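Local coordinates for nodulation fucosyltransferase NodZ (Bradyrhizobium sp., PDB 2HHC), which belongs to the NodZ family of bacterial nodulation proteins and has the two-domain architecture of GT-B glycosyltransferases, at residues A[143-148]-A[290-295]. Sequence-based numbering, arbitrary orientation. Where two conformers were deposited one is given.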
loop_
_atom_site.group_PDB
_atom_site.type_symbol
_atom_site.label_atom_id
_atom_site.label_comp_id
_atom_site.label_asym_id
_atom_site.label_seq_id
_atom_site.Cartn_x
_atom_site.Cartn_y
_atom_site.Cartn_z
ATOM N N LEU A 143 -1.082 0.089 12.751
ATOM C CA LEU A 143 -2.436 -0.198 13.241
ATOM C C LEU A 143 -3.353 -0.660 12.128
ATOM O O LEU A 143 -4.109 -1.594 12.264
ATOM C CB LEU A 143 -2.942 0.970 14.061
ATOM C CG LEU A 143 -4.116 0.505 14.878
ATOM C CD1 LEU A 143 -4.082 1.221 16.183
ATOM C CD2 LEU A 143 -5.336 0.795 14.010
ATOM N N ILE A 144 -3.275 -0.050 10.968
ATOM C CA ILE A 144 -4.117 -0.478 9.848
ATOM C C ILE A 144 -3.752 -1.895 9.455
ATOM O O ILE A 144 -4.637 -2.738 9.288
ATOM C CB ILE A 144 -3.936 0.463 8.634
ATOM C CG1 ILE A 144 -4.602 1.822 8.929
ATOM C CG2 ILE A 144 -4.447 -0.110 7.373
ATOM C CD1 ILE A 144 -6.048 1.822 9.224
ATOM N N PHE A 145 -2.471 -2.193 9.270
ATOM C CA PHE A 145 -2.090 -3.583 8.878
ATOM C C PHE A 145 -2.512 -4.638 9.858
ATOM O O PHE A 145 -2.775 -5.783 9.506
ATOM C CB PHE A 145 -0.613 -3.654 8.516
ATOM C CG PHE A 145 -0.302 -3.129 7.144
ATOM C CD1 PHE A 145 -0.589 -3.876 6.007
ATOM C CD2 PHE A 145 0.285 -1.942 6.993
ATOM C CE1 PHE A 145 -0.297 -3.423 4.770
ATOM C CE2 PHE A 145 0.555 -1.468 5.710
ATOM C CZ PHE A 145 0.231 -2.234 4.636
ATOM N N ARG A 146 -2.516 -4.292 11.137
ATOM C CA ARG A 146 -2.890 -5.242 12.179
ATOM C C ARG A 146 -4.393 -5.421 12.324
ATOM O O ARG A 146 -4.777 -6.410 12.928
ATOM C CB ARG A 146 -2.273 -4.840 13.537
ATOM C CG ARG A 146 -0.777 -4.979 13.616
ATOM C CD ARG A 146 -0.225 -4.559 14.999
ATOM N NE ARG A 146 -0.779 -5.396 15.996
ATOM C CZ ARG A 146 -0.302 -6.581 16.295
ATOM N NH1 ARG A 146 0.820 -6.995 15.697
ATOM N NH2 ARG A 146 -0.893 -7.306 17.205
ATOM N N ASN A 147 -5.217 -4.486 11.826
ATOM C CA ASN A 147 -6.617 -4.434 12.150
ATOM C C ASN A 147 -7.573 -4.504 11.005
ATOM O O ASN A 147 -8.742 -4.219 11.155
ATOM C CB ASN A 147 -6.857 -3.215 13.065
ATOM C CG ASN A 147 -6.241 -3.404 14.439
ATOM O OD1 ASN A 147 -6.816 -4.131 15.291
ATOM N ND2 ASN A 147 -5.059 -2.861 14.671
ATOM N N ILE A 148 -7.049 -4.899 9.862
ATOM C CA ILE A 148 -7.837 -5.379 8.730
ATOM C C ILE A 148 -7.235 -6.744 8.361
ATOM O O ILE A 148 -6.057 -7.061 8.674
ATOM C CB ILE A 148 -7.826 -4.409 7.536
ATOM C CG1 ILE A 148 -6.447 -4.314 6.878
ATOM C CG2 ILE A 148 -8.292 -3.010 7.993
ATOM C CD1 ILE A 148 -6.319 -3.455 5.656
ATOM N N THR A 290 6.489 -1.756 -1.031
ATOM C CA THR A 290 7.342 -2.294 -0.006
ATOM C C THR A 290 7.310 -1.532 1.291
ATOM O O THR A 290 8.160 -1.731 2.151
ATOM C CB THR A 290 8.767 -2.284 -0.534
ATOM O OG1 THR A 290 9.080 -1.033 -1.172
ATOM C CG2 THR A 290 8.972 -3.493 -1.552
ATOM N N ARG A 291 6.344 -0.655 1.497
ATOM C CA ARG A 291 6.254 0.071 2.790
ATOM C C ARG A 291 5.962 -0.927 3.918
ATOM O O ARG A 291 6.574 -0.787 4.973
ATOM C CB ARG A 291 5.188 1.180 2.731
ATOM C CG ARG A 291 5.069 1.974 3.995
ATOM C CD ARG A 291 6.329 2.579 4.487
ATOM N NE ARG A 291 6.080 3.437 5.648
ATOM C CZ ARG A 291 6.967 4.203 6.267
ATOM N NH1 ARG A 291 8.235 4.274 5.812
ATOM N NH2 ARG A 291 6.644 4.863 7.342
ATOM N N TYR A 292 5.035 -1.850 3.746
ATOM C CA TYR A 292 4.719 -2.843 4.807
ATOM C C TYR A 292 6.005 -3.593 5.153
ATOM O O TYR A 292 6.393 -3.657 6.322
ATOM C CB TYR A 292 3.634 -3.766 4.332
ATOM C CG TYR A 292 3.115 -4.718 5.372
ATOM C CD1 TYR A 292 3.002 -4.327 6.673
ATOM C CD2 TYR A 292 2.762 -5.995 5.024
ATOM C CE1 TYR A 292 2.466 -5.196 7.628
ATOM C CE2 TYR A 292 2.243 -6.848 5.954
ATOM C CZ TYR A 292 2.093 -6.425 7.240
ATOM O OH TYR A 292 1.566 -7.358 8.187
ATOM N N ALA A 293 6.720 -4.057 4.156
ATOM C CA ALA A 293 8.030 -4.719 4.411
ATOM C C ALA A 293 9.024 -3.796 5.141
ATOM O O ALA A 293 9.691 -4.196 6.118
ATOM C CB ALA A 293 8.603 -5.213 3.144
ATOM N N ARG A 294 9.142 -2.534 4.747
ATOM C CA ARG A 294 9.974 -1.571 5.426
ATOM C C ARG A 294 9.639 -1.468 6.921
ATOM O O ARG A 294 10.524 -1.331 7.761
ATOM C CB ARG A 294 9.879 -0.194 4.749
ATOM C CG ARG A 294 10.550 0.954 5.474
ATOM C CD ARG A 294 12.053 0.769 5.635
ATOM N NE ARG A 294 12.709 1.835 6.406
ATOM C CZ ARG A 294 12.724 1.916 7.743
ATOM N NH1 ARG A 294 12.113 1.004 8.481
ATOM N NH2 ARG A 294 13.362 2.911 8.344
ATOM N N LEU A 295 8.351 -1.483 7.251
ATOM C CA LEU A 295 7.920 -1.444 8.669
ATOM C C LEU A 295 8.331 -2.667 9.475
ATOM O O LEU A 295 8.578 -2.546 10.716
ATOM C CB LEU A 295 6.395 -1.291 8.719
ATOM C CG LEU A 295 5.896 0.082 8.237
ATOM C CD1 LEU A 295 4.342 0.004 8.108
ATOM C CD2 LEU A 295 6.409 1.269 8.981
#
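Phe-145 keeps CG beside its backbone N and anti to the carbonyl carbon (chi1 -78°), while Tyr-292 carries CG anti to the backbone N (chi1 -173°), and these two settings lay rings from separate helices over one another. The pair bridges the two halves of a GT-B fold: helix 138-147 follows strand 125-128 of one sheet, whereas helix 291-296 links strands 279-283 and 299-303 of the other. It is a worked example of how one aromatic pair can join helical segments, 143-148 and 290-295, whose backbones stay well apart; the closest CA atoms, those of Phe-145 and Tyr-292, are separated by 8.0 Å.

The interaction is an offset stack. The planes are inclined by only 11°, and the ring centroids of Phe-145 and Tyr-292 lie 4.0 Å apart. Coming from opposing helices, the side chains run roughly antiparallel at a slant, root near far end, each laying one side of its ring over the other's face: Tyr-292 CD1 stands 3.5 Å above the plane of Phe-145, over the middle of the ring. In return, Phe-145 CD1 sits over the centre of the tyrosine ring.

A second layer frames the stack. Leu-19 of helix 15-32 touches Phe-145, and Tyr-272 of helix 258-274 touches Phe-145 and meets the Tyr-292 ring with its plane steeply inclined. Polar links join the same helices nearby, for Arg-291 NE forms a salt bridge with Glu-141 OE1 and Arg-142 NH2 donates to Leu-295 O. Leu-295 CD2 also lies over one face of the Arg-291 guanidinium, toward its rim.

The overlap extends beyond the rings at both roots. Phe-145 CB lies 3.6 Å from Tyr-292 CE1, and Tyr-292 CB, in a CH-pi contact over the phenylalanine face, approaches Phe-145 CZ to 3.7 Å.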